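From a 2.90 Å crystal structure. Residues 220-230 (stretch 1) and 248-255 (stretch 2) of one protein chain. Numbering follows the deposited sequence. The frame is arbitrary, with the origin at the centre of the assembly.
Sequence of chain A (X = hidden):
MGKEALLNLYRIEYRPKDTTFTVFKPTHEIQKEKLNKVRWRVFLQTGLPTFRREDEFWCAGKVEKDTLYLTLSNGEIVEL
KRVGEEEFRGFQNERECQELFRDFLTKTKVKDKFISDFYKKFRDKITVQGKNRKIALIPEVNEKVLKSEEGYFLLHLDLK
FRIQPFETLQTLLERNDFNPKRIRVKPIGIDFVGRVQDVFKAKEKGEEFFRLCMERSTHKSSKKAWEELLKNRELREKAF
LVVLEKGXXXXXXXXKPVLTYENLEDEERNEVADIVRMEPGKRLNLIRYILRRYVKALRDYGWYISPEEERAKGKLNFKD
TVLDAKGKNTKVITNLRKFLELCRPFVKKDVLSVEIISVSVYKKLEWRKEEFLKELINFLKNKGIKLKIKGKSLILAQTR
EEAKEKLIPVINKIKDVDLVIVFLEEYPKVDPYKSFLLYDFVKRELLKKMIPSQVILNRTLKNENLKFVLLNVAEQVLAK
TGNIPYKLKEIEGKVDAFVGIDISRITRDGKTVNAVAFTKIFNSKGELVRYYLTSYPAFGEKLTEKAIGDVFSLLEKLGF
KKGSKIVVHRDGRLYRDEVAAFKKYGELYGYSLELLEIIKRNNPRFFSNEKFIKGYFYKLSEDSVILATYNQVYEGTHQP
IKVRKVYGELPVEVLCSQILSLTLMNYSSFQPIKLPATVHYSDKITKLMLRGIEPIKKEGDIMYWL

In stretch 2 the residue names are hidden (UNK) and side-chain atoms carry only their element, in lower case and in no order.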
ATOM      1  N   LYS A 220       6.036 -24.674  12.688  1.00 52.55           N
ATOM      2  CA  LYS A 220       5.444 -25.722  13.537  1.00 52.40           C
ATOM      3  C   LYS A 220       3.943 -25.995  13.340  1.00 50.54           C
ATOM      4  O   LYS A 220       3.541 -27.162  13.267  1.00 53.61           O
ATOM      5  CB  LYS A 220       5.723 -25.394  15.006  1.00 57.72           C
ATOM      6  CG  LYS A 220       5.387 -26.483  16.012  1.00 56.45           C
ATOM      7  CD  LYS A 220       5.389 -25.881  17.404  1.00 65.79           C
ATOM      8  CE  LYS A 220       5.229 -26.932  18.486  1.00 61.45           C
ATOM      9  NZ  LYS A 220       5.349 -26.317  19.837  1.00 65.95           N
ATOM     10  N   SER A 221       3.113 -24.940  13.282  1.00 44.57           N
ATOM     11  CA  SER A 221       1.663 -25.107  13.081  1.00 43.72           C
ATOM     12  C   SER A 221       1.328 -25.807  11.751  1.00 42.34           C
ATOM     13  O   SER A 221       0.379 -26.583  11.687  1.00 38.78           O
ATOM     14  CB  SER A 221       0.864 -23.789  13.296  1.00 44.04           C
ATOM     15  OG  SER A 221       1.409 -22.646  12.659  1.00 35.63           O
ATOM     16  N   SER A 222       2.204 -25.634  10.756  1.00 36.90           N
ATOM     17  CA  SER A 222       2.075 -26.254   9.441  1.00 40.02           C
ATOM     18  C   SER A 222       2.552 -27.721   9.446  1.00 44.03           C
ATOM     19  O   SER A 222       2.025 -28.530   8.677  1.00 40.53           O
ATOM     20  CB  SER A 222       2.800 -25.434   8.365  1.00 42.36           C
ATOM     21  OG  SER A 222       4.142 -25.112   8.722  1.00 40.80           O
ATOM     22  N   LYS A 223       3.521 -28.060  10.320  1.00 42.18           N
ATOM     23  CA  LYS A 223       4.023 -29.445  10.487  1.00 42.34           C
ATOM     24  C   LYS A 223       2.834 -30.208  11.025  1.00 41.37           C
ATOM     25  O   LYS A 223       2.363 -31.155  10.390  1.00 39.75           O
ATOM     26  CB  LYS A 223       5.169 -29.556  11.529  1.00 44.11           C
ATOM     27  CG  LYS A 223       6.568 -29.165  11.036  1.00 58.93           C
ATOM     28  CD  LYS A 223       7.733 -29.551  11.990  1.00 58.99           C
ATOM     29  CE  LYS A 223       9.105 -29.042  11.422  1.00 60.89           C
ATOM     30  NZ  LYS A 223      10.321 -29.147  12.312  1.00 61.79           N
ATOM     31  N   LYS A 224       2.247 -29.626  12.077  1.00 41.05           N
ATOM     32  CA  LYS A 224       1.079 -30.153  12.782  1.00 45.17           C
ATOM     33  C   LYS A 224      -0.224 -30.188  11.982  1.00 47.39           C
ATOM     34  O   LYS A 224      -1.154 -30.908  12.346  1.00 44.32           O
ATOM     35  CB  LYS A 224       0.855 -29.405  14.106  1.00 53.22           C
ATOM     36  CG  LYS A 224       1.672 -29.939  15.303  1.00 60.67           C
ATOM     37  CD  LYS A 224       1.161 -29.337  16.616  1.00 65.21           C
ATOM     38  CE  LYS A 224       2.267 -29.255  17.682  1.00 71.25           C
ATOM     39  NZ  LYS A 224       1.951 -28.306  18.819  1.00 71.48           N
ATOM     40  N   ALA A 225      -0.290 -29.405  10.906  1.00 44.15           N
ATOM     41  CA  ALA A 225      -1.468 -29.364  10.041  1.00 39.47           C
ATOM     42  C   ALA A 225      -1.356 -30.461   8.970  1.00 40.47           C
ATOM     43  O   ALA A 225      -2.361 -31.066   8.566  1.00 40.53           O
ATOM     44  CB  ALA A 225      -1.604 -28.001   9.395  1.00 39.66           C
ATOM     45  N   TRP A 226      -0.126 -30.721   8.520  1.00 38.50           N
ATOM     46  CA  TRP A 226       0.106 -31.757   7.529  1.00 36.39           C
ATOM     47  C   TRP A 226       0.113 -33.110   8.228  1.00 40.21           C
ATOM     48  O   TRP A 226      -0.370 -34.098   7.655  1.00 44.32           O
ATOM     49  CB  TRP A 226       1.405 -31.525   6.747  1.00 34.50           C
ATOM     50  CG  TRP A 226       1.399 -30.340   5.764  1.00 26.89           C
ATOM     51  CD1 TRP A 226       2.063 -29.152   5.907  1.00 26.75           C
ATOM     52  CD2 TRP A 226       0.695 -30.248   4.511  1.00 20.09           C
ATOM     53  NE1 TRP A 226       1.808 -28.324   4.839  1.00 20.46           N
ATOM     54  CE2 TRP A 226       0.969 -28.966   3.969  1.00 17.68           C
ATOM     55  CE3 TRP A 226      -0.162 -31.117   3.799  1.00 22.07           C
ATOM     56  CZ2 TRP A 226       0.437 -28.538   2.742  1.00 19.00           C
ATOM     57  CZ3 TRP A 226      -0.693 -30.691   2.580  1.00 16.39           C
ATOM     58  CH2 TRP A 226      -0.397 -29.404   2.066  1.00 18.82           C
ATOM     59  N   GLU A 227       0.549 -33.119   9.499  1.00 40.11           N
ATOM     60  CA  GLU A 227       0.585 -34.333  10.340  1.00 41.24           C
ATOM     61  C   GLU A 227      -0.830 -34.883  10.467  1.00 42.39           C
ATOM     62  O   GLU A 227      -1.062 -36.051  10.206  1.00 42.15           O
ATOM     63  CB  GLU A 227       1.156 -34.043  11.749  1.00 44.99           C
ATOM     64  CG  GLU A 227       1.672 -35.284  12.531  1.00 50.99           C
ATOM     65  CD  GLU A 227       2.236 -34.962  13.932  1.00 61.28           C
ATOM     66  OE1 GLU A 227       2.599 -33.796  14.191  1.00 68.67           O
ATOM     67  OE2 GLU A 227       2.325 -35.883  14.791  1.00 69.42           O
ATOM     68  N   GLU A 228      -1.788 -33.997  10.706  1.00 37.50           N
ATOM     69  CA  GLU A 228      -3.175 -34.378  10.851  1.00 37.48           C
ATOM     70  C   GLU A 228      -3.833 -34.930   9.594  1.00 36.75           C
ATOM     71  O   GLU A 228      -4.488 -35.951   9.654  1.00 37.39           O
ATOM     72  CB  GLU A 228      -4.007 -33.217  11.411  1.00 40.31           C
ATOM     73  CG  GLU A 228      -3.615 -32.738  12.832  1.00 46.86           C
ATOM     74  CD  GLU A 228      -3.533 -33.863  13.874  1.00 52.13           C
ATOM     75  OE1 GLU A 228      -4.589 -34.491  14.155  1.00 53.70           O
ATOM     76  OE2 GLU A 228      -2.411 -34.107  14.399  1.00 47.44           O
ATOM     77  N   LEU A 229      -3.575 -34.338   8.436  1.00 39.63           N
ATOM     78  CA  LEU A 229      -4.225 -34.815   7.208  1.00 36.39           C
ATOM     79  C   LEU A 229      -3.735 -36.195   6.811  1.00 32.54           C
ATOM     80  O   LEU A 229      -4.485 -37.000   6.267  1.00 34.27           O
ATOM     81  CB  LEU A 229      -4.024 -33.831   6.056  1.00 44.43           C
ATOM     82  CG  LEU A 229      -4.329 -32.328   6.167  1.00 38.54           C
ATOM     83  CD1 LEU A 229      -3.836 -31.697   4.900  1.00 43.86           C
ATOM     84  CD2 LEU A 229      -5.793 -32.014   6.363  1.00 33.64           C
ATOM     85  N   LEU A 230      -2.482 -36.461   7.156  1.00 32.89           N
ATOM     86  CA  LEU A 230      -1.821 -37.728   6.902  1.00 27.95           C
ATOM     87  C   LEU A 230      -2.362 -38.807   7.853  1.00 32.23           C
ATOM     88  O   LEU A 230      -2.780 -39.887   7.422  1.00 32.74           O
ATOM     89  CB  LEU A 230      -0.316 -37.558   7.153  1.00 27.05           C
ATOM     90  CG  LEU A 230       0.556 -38.816   7.029  1.00 32.06           C
ATOM     91  CD1 LEU A 230       0.600 -39.305   5.622  1.00 30.88           C
ATOM     92  CD2 LEU A 230       1.938 -38.557   7.527  1.00 27.53           C
ATOM     93  N   UNK A 248       3.200 -21.069  -2.295  1.00 70.26           N
ATOM     94  CA  UNK A 248       3.020 -21.688  -0.959  1.00 65.69           C
ATOM     95  C   UNK A 248       1.697 -22.455  -0.773  1.00 63.17           C
ATOM     96  O   UNK A 248       0.617 -21.869  -0.902  1.00 62.32           O
ATOM     97  c   UNK A 248       5.069 -19.614   1.442  1.00 70.94           C
ATOM     98  c   UNK A 248       3.086 -20.602   0.141  1.00 68.68           C
ATOM     99  c   UNK A 248       6.248 -18.761   1.540  1.00 70.55           C
ATOM    100  c   UNK A 248       5.979 -18.166  -0.800  1.00 68.52           C
ATOM    101  o   UNK A 248       7.793 -17.245   0.446  1.00 61.77           O
ATOM    102  c   UNK A 248       4.347 -19.734   0.230  1.00 71.34           C
ATOM    103  c   UNK A 248       6.686 -18.053   0.410  1.00 65.58           C
ATOM    104  c   UNK A 248       4.814 -19.002  -0.882  1.00 73.91           C
ATOM    105  N   UNK A 249       1.777 -23.764  -0.526  1.00 55.49           N
ATOM    106  CA  UNK A 249       0.574 -24.570  -0.326  1.00 45.95           C
ATOM    107  C   UNK A 249       0.349 -24.782   1.150  1.00 48.47           C
ATOM    108  O   UNK A 249       1.286 -25.123   1.884  1.00 47.36           O
ATOM    109  c   UNK A 249       0.654 -25.928  -1.029  1.00 50.45           C
ATOM    110  o   UNK A 249       0.927 -25.718  -2.420  1.00 52.54           O
ATOM    111  c   UNK A 249      -0.679 -26.700  -0.895  1.00 48.77           C
ATOM    112  N   UNK A 250      -0.886 -24.512   1.581  1.00 44.94           N
ATOM    113  CA  UNK A 250      -1.302 -24.657   2.980  1.00 35.24           C
ATOM    114  C   UNK A 250      -2.688 -25.305   3.031  1.00 28.15           C
ATOM    115  O   UNK A 250      -3.468 -25.116   2.091  1.00 28.54           O
ATOM    116  c   UNK A 250       0.338 -21.407   3.367  1.00 45.50           C
ATOM    117  c   UNK A 250       1.606 -20.779   3.622  1.00 51.48           C
ATOM    118  c   UNK A 250       0.909 -23.231   4.842  1.00 49.88           C
ATOM    119  c   UNK A 250       2.525 -21.388   4.496  1.00 58.93           C
ATOM    120  c   UNK A 250      -0.020 -22.628   3.968  1.00 39.77           C
ATOM    121  c   UNK A 250       2.187 -22.621   5.114  1.00 61.19           C
ATOM    122  o   UNK A 250       3.747 -20.776   4.751  1.00 56.44           O
ATOM    123  c   UNK A 250      -1.364 -23.274   3.682  1.00 38.62           C
ATOM    124  N   UNK A 251      -2.973 -26.160   4.060  1.00 22.27           N
ATOM    125  CA  UNK A 251      -4.280 -26.829   4.234  1.00 18.87           C
ATOM    126  C   UNK A 251      -5.272 -25.809   4.745  1.00 14.60           C
ATOM    127  O   UNK A 251      -4.946 -25.014   5.647  1.00 15.89           O
ATOM    128  c   UNK A 251      -1.997 -26.781   4.967  1.00 16.50           C
ATOM    129  c   UNK A 251      -4.016 -27.836   5.341  1.00 13.76           C
ATOM    130  c   UNK A 251      -2.594 -28.124   5.173  1.00 20.66           C
ATOM    131  N   UNK A 252      -6.487 -25.863   4.198  1.00 18.31           N
ATOM    132  CA  UNK A 252      -7.576 -24.962   4.565  1.00 15.58           C
ATOM    133  C   UNK A 252      -7.847 -24.929   6.064  1.00 22.29           C
ATOM    134  O   UNK A 252      -8.419 -23.972   6.587  1.00 20.97           O
ATOM    135  c   UNK A 252      -8.823 -25.357   3.831  1.00 18.99           C
ATOM    136  N   UNK A 253      -7.361 -25.963   6.742  1.00 25.86           N
ATOM    137  CA  UNK A 253      -7.501 -26.141   8.183  1.00 31.99           C
ATOM    138  C   UNK A 253      -6.759 -25.112   9.030  1.00 34.25           C
ATOM    139  O   UNK A 253      -7.208 -24.781  10.132  1.00 38.14           O
ATOM    140  c   UNK A 253      -7.072 -27.555   8.624  1.00 34.06           C
ATOM    141  c   UNK A 253      -7.976 -28.618   7.971  1.00 24.12           C
ATOM    142  o   UNK A 253      -5.689 -27.772   8.284  1.00 37.39           O
ATOM    143  N   UNK A 254      -5.642 -24.594   8.531  1.00 36.01           N
ATOM    144  CA  UNK A 254      -4.900 -23.600   9.294  1.00 40.91           C
ATOM    145  C   UNK A 254      -5.026 -22.204   8.708  1.00 44.27           C
ATOM    146  O   UNK A 254      -4.312 -21.292   9.134  1.00 51.78           O
ATOM    147  c   UNK A 254      -2.780 -24.204   8.063  1.00 35.86           C
ATOM    148  c   UNK A 254      -1.405 -23.660   7.937  1.00 37.40           C
ATOM    149  c   UNK A 254      -3.209 -25.031  10.481  1.00 35.98           C
ATOM    150  c   UNK A 254      -3.400 -23.941   9.438  1.00 38.76           C
ATOM    151  N   UNK A 255      -5.906 -22.031   7.724  1.00 47.43           N
ATOM    152  CA  UNK A 255      -6.087 -20.720   7.110  1.00 44.80           C
ATOM    153  C   UNK A 255      -7.289 -19.982   7.644  1.00 41.57           C
ATOM    154  O   UNK A 255      -8.388 -20.524   7.727  1.00 43.96           O
ATOM    155  c   UNK A 255      -6.187 -20.823   5.592  1.00 35.72           C
ATOM    156  c   UNK A 255      -5.220 -21.672   3.465  1.00 32.41           C
ATOM    157  c   UNK A 255      -3.940 -20.118   4.902  1.00 38.56           C
ATOM    158  c   UNK A 255      -4.919 -21.248   4.878  1.00 31.87           C
TER

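Position 248 carries eight side-chain atoms: one carbon leading into a ring of six carbons that bears one oxygen. They lie beyond the reach of stretch 1, so the coordinates identify the residue by shape alone. A phenol can only be tyrosine, Y248.

At position 249 the CB carries one oxygen and one carbon, three side-chain atoms in all, and the residue meets the ring of W226. The fork is that of a threonine, T249. Its CA-to-CB bond points sideways, and CG2 comes 4.0 Å from CH2 of W226. The closer approach is made by the backbone: O of T249 sits 3.6 Å from CZ2 of W226, at the edge of the indole and near its plane, where the ring's hydrogens point outward and a carbonyl oxygen is well tolerated.

Position 250 repeats the pattern of one carbon, six ring carbons and one oxygen; the edge of its ring meets S222. It is again tyrosine, Y250. Its CA-to-CB bond points away from the helix, yet the end of the side chain comes nearer, with chi1 at -72°. CB of S222 is 4.3 Å from CE2 of Y250, a loose contact with a small side chain.

Position 251 has three carbons that close a ring onto the backbone nitrogen; they lie over a face of W226 and also touch A225 and L229. The closed ring defines proline, P251. Its CB points toward the helix, and it has the largest covered area in stretch 2. CG lies 3.7 Å from the centroid of the six-membered ring of W226, only 6° off the normal, so a C-H group is set over the aromatic face in a CH-pi contact. The same CG is 3.8 Å from CD1 of L229 and 4.3 Å from CB of A225.

Position 252 has a single side-chain carbon, which points away and makes no contact with the helix. It is therefore alanine, A252.

Position 253 has one carbon bearing an oxygen and a carbon, and it points toward the helix, meeting A225 and L229. This is a second threonine, T253. Its OG1 is 4.2 Å from CB of A225 and its CG2 4.3 Å from CD2 of L229. These are packing distances, not hydrogen bonds.

Position 254 has four carbons, forked at the first, with one arm two carbons long, and they touch A225 and S221; hence isoleucine, I254. Its CG2 reaches CB of A225 at 3.5 Å and lies 4.1 Å from O of S221. Its backbone N donates to O of P251 at 3.0 Å, tying the turn after the strand back to the proline.

Position 255 also has four carbons, but forked at the second and out of reach of the helix, which gives leucine, L255.

The contact works by shape, without a single hydrogen bond across it. The strand crosses the helix at 63°, with axes 8.8 Å apart at closest approach. A225 offers only a methyl group, and here the CA atoms of A225 and I254 come within 6.7 Å. W226 and L229 both pack against P251, while the turn brings T253 and I254 to the same alanine. The design rule is compact: a small helical residue, an aromatic face, and a rigid proline to cover it.

Stretch 2 248-255: YTYPATIL
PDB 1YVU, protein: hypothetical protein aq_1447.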